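Long-range contact in dipeptide transport protein DPPA (Bacillus subtilis, PDB 1HI9), which removes N-terminal residues from peptides containing D-amino acids, as a zinc-dependent aminopeptidase whose ten subunits enclose the active sites in a central chamber: residues T52-N64 and A75-E89. Sequence-based numbering, arbitrary orientation.
Sequences TEVLVNDSHSKMN and ADLISGDVKPFSMVE. With ZN (zinc ion), chain G.
Strands 53-58 and 76-80 pair in parallel at the border of the subunit's mixed sheet, and the loops that follow them close up beside the zinc site. Four nearly straight backbone bonds join the strands: D76 N to V54 O, V56 N to D76 O (2.8 Å), I78 N to V56 O and D58 N to I78 O. On one face L55 CD2 packs against I78 CG1 at 3.6 Å, while V56 CG2 touches A75 CB on the other. At the strands' start a water accepts from V54 N and lies 2.9 Å from D76 OD2, to which it probably donates; a second links S79 OG to D58 OD2, which L66 N also holds, while N65 ND2 bonds to D58 OD1.

Beyond strand 53-58, the type II' turn from H60 to M63 brings M63 O to G80 N (2.9 Å), which lies 46° out of the carbonyl plane. The extended chain of M63 (chi2 162°) runs across K83, SD lying 3.4 Å from K83 CE, and carries its methyl CE to S86. K83 NZ points back between the loops, 3.0 Å from D58 O, and makes a weak bond to G80 O. M87 bends at chi3 (79°), laying CE against S59 CB at 3.6 Å. H60 turns away from this packing and binds zinc through ND1, with the metal in the ring plane; D8 and E10 share that ion.

Strand 2-7 flanks 53-58 on its other side, and helix 28-48 covers V54, V56 and A75. M87 reaches helix 133-143, whereas residues 77-80 pair antiparallel with a strand of the second subunit, continuing the sheet across the interface.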
loop_
_atom_site.group_PDB
_atom_site.type_symbol
_atom_site.label_atom_id
_atom_site.label_comp_id
_atom_site.label_asym_id
_atom_site.label_seq_id
_atom_site.Cartn_x
_atom_site.Cartn_y
_atom_site.Cartn_z
ATOM N N THR A 52 22.445 -46.734 -1.295
ATOM C CA THR A 52 21.254 -47.223 -1.982
ATOM C C THR A 52 20.047 -46.328 -1.736
ATOM O O THR A 52 19.063 -46.379 -2.477
ATOM C CB THR A 52 20.901 -48.641 -1.510
ATOM O OG1 THR A 52 20.778 -48.648 -0.079
ATOM C CG2 THR A 52 21.984 -49.629 -1.941
ATOM N N GLU A 53 20.131 -45.515 -0.685
ATOM C CA GLU A 53 19.056 -44.595 -0.313
ATOM C C GLU A 53 19.611 -43.288 0.236
ATOM O O GLU A 53 20.577 -43.281 1.002
ATOM C CB GLU A 53 18.150 -45.235 0.742
ATOM C CG GLU A 53 16.760 -45.588 0.246
ATOM C CD GLU A 53 15.843 -46.108 1.357
ATOM O OE1 GLU A 53 16.105 -47.201 1.904
ATOM O OE2 GLU A 53 14.855 -45.419 1.688
ATOM N N VAL A 54 18.999 -42.180 -0.165
ATOM C CA VAL A 54 19.413 -40.865 0.306
ATOM C C VAL A 54 18.171 -40.052 0.645
ATOM O O VAL A 54 17.426 -39.645 -0.245
ATOM C CB VAL A 54 20.223 -40.104 -0.753
ATOM C CG1 VAL A 54 20.680 -38.772 -0.186
ATOM C CG2 VAL A 54 21.414 -40.930 -1.190
ATOM N N LEU A 55 17.951 -39.840 1.941
ATOM C CA LEU A 55 16.811 -39.073 2.426
ATOM C C LEU A 55 17.272 -37.633 2.598
ATOM O O LEU A 55 18.210 -37.364 3.357
ATOM C CB LEU A 55 16.336 -39.611 3.778
ATOM C CG LEU A 55 14.832 -39.641 4.042
ATOM C CD1 LEU A 55 14.592 -39.678 5.535
ATOM C CD2 LEU A 55 14.165 -38.426 3.434
ATOM N N VAL A 56 16.607 -36.714 1.903
ATOM C CA VAL A 56 16.958 -35.300 1.964
ATOM C C VAL A 56 15.882 -34.495 2.681
ATOM O O VAL A 56 14.745 -34.400 2.216
ATOM C CB VAL A 56 17.166 -34.718 0.545
ATOM C CG1 VAL A 56 17.703 -33.288 0.635
ATOM C CG2 VAL A 56 18.127 -35.606 -0.237
ATOM N N ASN A 57 16.258 -33.915 3.820
ATOM C CA ASN A 57 15.350 -33.119 4.641
ATOM C C ASN A 57 15.674 -31.627 4.531
ATOM O O ASN A 57 16.754 -31.180 4.932
ATOM C CB ASN A 57 15.458 -33.552 6.107
ATOM C CG ASN A 57 14.457 -32.845 7.006
ATOM O OD1 ASN A 57 14.738 -32.558 8.170
ATOM N ND2 ASN A 57 13.284 -32.572 6.474
ATOM N N ASP A 58 14.738 -30.862 3.982
ATOM C CA ASP A 58 14.909 -29.420 3.840
ATOM C C ASP A 58 14.863 -28.907 5.268
ATOM O O ASP A 58 13.839 -29.049 5.944
ATOM C CB ASP A 58 13.746 -28.833 3.033
ATOM C CG ASP A 58 13.998 -27.406 2.593
ATOM O OD1 ASP A 58 14.520 -26.616 3.411
ATOM O OD2 ASP A 58 13.657 -27.072 1.435
ATOM N N SER A 59 15.959 -28.304 5.727
ATOM C CA SER A 59 16.031 -27.824 7.112
ATOM C C SER A 59 16.103 -26.321 7.308
ATOM O O SER A 59 16.578 -25.862 8.340
ATOM C CB SER A 59 17.234 -28.463 7.807
ATOM O OG SER A 59 17.194 -29.866 7.673
ATOM N N HIS A 60 15.606 -25.555 6.349
ATOM C CA HIS A 60 15.677 -24.109 6.458
ATOM C C HIS A 60 14.324 -23.398 6.498
ATOM O O HIS A 60 13.463 -23.643 5.656
ATOM C CB HIS A 60 16.502 -23.580 5.284
ATOM C CG HIS A 60 16.492 -22.089 5.155
ATOM N ND1 HIS A 60 17.074 -21.259 6.088
ATOM C CD2 HIS A 60 15.969 -21.276 4.206
ATOM C CE1 HIS A 60 16.912 -20.002 5.720
ATOM N NE2 HIS A 60 16.245 -19.985 4.581
ATOM N N SER A 61 14.149 -22.518 7.480
ATOM C CA SER A 61 12.927 -21.725 7.596
ATOM C C SER A 61 11.629 -22.535 7.407
ATOM O O SER A 61 11.314 -23.399 8.231
ATOM C CB SER A 61 13.003 -20.577 6.579
ATOM O OG SER A 61 11.962 -19.627 6.750
ATOM N N LYS A 62 10.879 -22.253 6.338
ATOM C CA LYS A 62 9.628 -22.965 6.068
ATOM C C LYS A 62 9.898 -24.319 5.442
ATOM O O LYS A 62 8.972 -25.066 5.142
ATOM C CB LYS A 62 8.706 -22.152 5.147
ATOM C CG LYS A 62 8.296 -20.833 5.742
ATOM C CD LYS A 62 7.632 -21.034 7.092
ATOM C CE LYS A 62 7.662 -19.746 7.910
ATOM N NZ LYS A 62 7.021 -19.912 9.244
ATOM N N MET A 63 11.176 -24.612 5.232
ATOM C CA MET A 63 11.624 -25.888 4.679
ATOM C C MET A 63 10.929 -26.319 3.387
ATOM O O MET A 63 10.673 -27.502 3.159
ATOM C CB MET A 63 11.490 -26.957 5.767
ATOM C CG MET A 63 12.253 -26.565 7.027
ATOM S SD MET A 63 11.754 -27.472 8.509
ATOM C CE MET A 63 12.962 -26.900 9.695
ATOM N N ASN A 64 10.636 -25.339 2.543
ATOM C CA ASN A 64 10.011 -25.583 1.251
ATOM C C ASN A 64 10.879 -24.889 0.193
ATOM O O ASN A 64 10.385 -24.373 -0.821
ATOM C CB ASN A 64 8.574 -25.034 1.229
ATOM C CG ASN A 64 8.493 -23.569 1.635
ATOM O OD1 ASN A 64 9.511 -22.868 1.706
ATOM N ND2 ASN A 64 7.274 -23.092 1.886
ATOM N N ALA A 75 16.444 -39.412 -5.228
ATOM C CA ALA A 75 16.479 -39.075 -3.816
ATOM C C ALA A 75 15.067 -38.854 -3.310
ATOM O O ALA A 75 14.168 -38.543 -4.085
ATOM C CB ALA A 75 17.325 -37.825 -3.593
ATOM N N ASP A 76 14.873 -39.035 -2.009
ATOM C CA ASP A 76 13.572 -38.834 -1.383
ATOM C C ASP A 76 13.624 -37.526 -0.602
ATOM O O ASP A 76 14.450 -37.368 0.307
ATOM C CB ASP A 76 13.248 -39.992 -0.437
ATOM C CG ASP A 76 13.197 -41.340 -1.154
ATOM O OD1 ASP A 76 12.358 -41.492 -2.078
ATOM O OD2 ASP A 76 13.996 -42.242 -0.792
ATOM N N LEU A 77 12.728 -36.602 -0.948
ATOM C CA LEU A 77 12.690 -35.288 -0.317
ATOM C C LEU A 77 11.601 -35.085 0.718
ATOM O O LEU A 77 10.444 -35.419 0.495
ATOM C CB LEU A 77 12.553 -34.190 -1.384
ATOM C CG LEU A 77 12.322 -32.759 -0.890
ATOM C CD1 LEU A 77 13.572 -32.231 -0.211
ATOM C CD2 LEU A 77 11.945 -31.872 -2.064
ATOM N N ILE A 78 11.994 -34.536 1.861
ATOM C CA ILE A 78 11.057 -34.228 2.930
ATOM C C ILE A 78 10.920 -32.723 2.848
ATOM O O ILE A 78 11.871 -31.989 3.127
ATOM C CB ILE A 78 11.604 -34.588 4.320
ATOM C CG1 ILE A 78 11.662 -36.109 4.478
ATOM C CG2 ILE A 78 10.728 -33.957 5.398
ATOM C CD1 ILE A 78 12.149 -36.569 5.839
ATOM N N SER A 79 9.740 -32.263 2.453
ATOM C CA SER A 79 9.497 -30.840 2.301
ATOM C C SER A 79 8.353 -30.409 3.206
ATOM O O SER A 79 7.395 -31.152 3.409
ATOM C CB SER A 79 9.174 -30.541 0.835
ATOM O OG SER A 79 9.134 -29.150 0.589
ATOM N N GLY A 80 8.460 -29.205 3.758
ATOM C CA GLY A 80 7.418 -28.714 4.640
ATOM C C GLY A 80 7.887 -28.534 6.075
ATOM O O GLY A 80 8.925 -29.066 6.468
ATOM N N ASP A 81 7.115 -27.793 6.864
ATOM C CA ASP A 81 7.482 -27.532 8.242
ATOM C C ASP A 81 6.507 -28.146 9.251
ATOM O O ASP A 81 5.627 -28.943 8.899
ATOM C CB ASP A 81 7.610 -26.019 8.472
ATOM C CG ASP A 81 6.285 -25.295 8.372
ATOM O OD1 ASP A 81 5.377 -25.813 7.694
ATOM O OD2 ASP A 81 6.154 -24.200 8.965
ATOM N N VAL A 82 6.670 -27.759 10.510
ATOM C CA VAL A 82 5.862 -28.283 11.592
ATOM C C VAL A 82 6.107 -29.795 11.690
ATOM O O VAL A 82 5.190 -30.580 11.960
ATOM C CB VAL A 82 4.339 -28.002 11.396
ATOM C CG1 VAL A 82 3.594 -28.269 12.701
ATOM C CG2 VAL A 82 4.107 -26.558 10.972
ATOM N N LYS A 83 7.351 -30.201 11.444
ATOM C CA LYS A 83 7.737 -31.608 11.547
ATOM C C LYS A 83 8.176 -31.878 12.985
ATOM O O LYS A 83 8.918 -31.093 13.574
ATOM C CB LYS A 83 8.893 -31.937 10.603
ATOM C CG LYS A 83 8.532 -31.834 9.144
ATOM C CD LYS A 83 9.763 -31.898 8.255
ATOM C CE LYS A 83 10.702 -30.735 8.535
ATOM N NZ LYS A 83 11.620 -30.516 7.397
ATOM N N PRO A 84 7.716 -32.993 13.566
ATOM C CA PRO A 84 8.052 -33.379 14.942
ATOM C C PRO A 84 9.523 -33.126 15.329
ATOM O O PRO A 84 9.803 -32.672 16.446
ATOM C CB PRO A 84 7.675 -34.856 14.978
ATOM C CG PRO A 84 6.476 -34.896 14.080
ATOM C CD PRO A 84 6.898 -34.030 12.912
ATOM N N PHE A 85 10.454 -33.404 14.416
ATOM C CA PHE A 85 11.865 -33.195 14.716
ATOM C C PHE A 85 12.618 -32.210 13.819
ATOM O O PHE A 85 13.824 -32.320 13.633
ATOM C CB PHE A 85 12.606 -34.543 14.803
ATOM C CG PHE A 85 12.169 -35.379 15.971
ATOM C CD1 PHE A 85 11.121 -36.289 15.839
ATOM C CD2 PHE A 85 12.724 -35.175 17.228
ATOM C CE1 PHE A 85 10.626 -36.976 16.948
ATOM C CE2 PHE A 85 12.238 -35.855 18.338
ATOM C CZ PHE A 85 11.186 -36.755 18.201
ATOM N N SER A 86 11.873 -31.253 13.276
ATOM C CA SER A 86 12.414 -30.170 12.468
ATOM C C SER A 86 13.571 -30.536 11.543
ATOM O O SER A 86 13.384 -31.285 10.582
ATOM C CB SER A 86 12.830 -29.021 13.407
ATOM O OG SER A 86 13.202 -27.844 12.704
ATOM N N MET A 87 14.755 -29.992 11.833
ATOM C CA MET A 87 15.949 -30.232 11.033
ATOM C C MET A 87 16.424 -31.686 10.937
ATOM O O MET A 87 17.167 -32.029 10.018
ATOM C CB MET A 87 17.092 -29.351 11.540
ATOM C CG MET A 87 16.773 -27.875 11.494
ATOM S SD MET A 87 18.176 -26.810 11.907
ATOM C CE MET A 87 19.083 -26.832 10.386
ATOM N N VAL A 88 16.014 -32.539 11.873
ATOM C CA VAL A 88 16.425 -33.939 11.815
ATOM C C VAL A 88 15.249 -34.903 11.633
ATOM O O VAL A 88 15.341 -36.083 11.960
ATOM C CB VAL A 88 17.268 -34.353 13.065
ATOM C CG1 VAL A 88 18.672 -33.782 12.942
ATOM C CG2 VAL A 88 16.609 -33.855 14.352
ATOM N N GLU A 89 14.147 -34.386 11.101
ATOM C CA GLU A 89 12.967 -35.191 10.833
ATOM C C GLU A 89 13.311 -36.316 9.853
ATOM O O GLU A 89 13.961 -36.089 8.827
ATOM C CB GLU A 89 11.862 -34.328 10.226
ATOM C CG GLU A 89 10.637 -35.126 9.846
ATOM C CD GLU A 89 9.954 -35.733 11.061
ATOM O OE1 GLU A 89 9.283 -36.785 10.903
ATOM O OE2 GLU A 89 10.081 -35.154 12.171
HETATM ZN ZN ZN G . 18.620 -21.701 8.027
HETATM O O HOH W 1 16.719 -42.487 -1.654
HETATM O O HOH W 2 11.568 -28.397 -0.152
HETATM O O HOH W 3 18.472 -21.955 10.558
#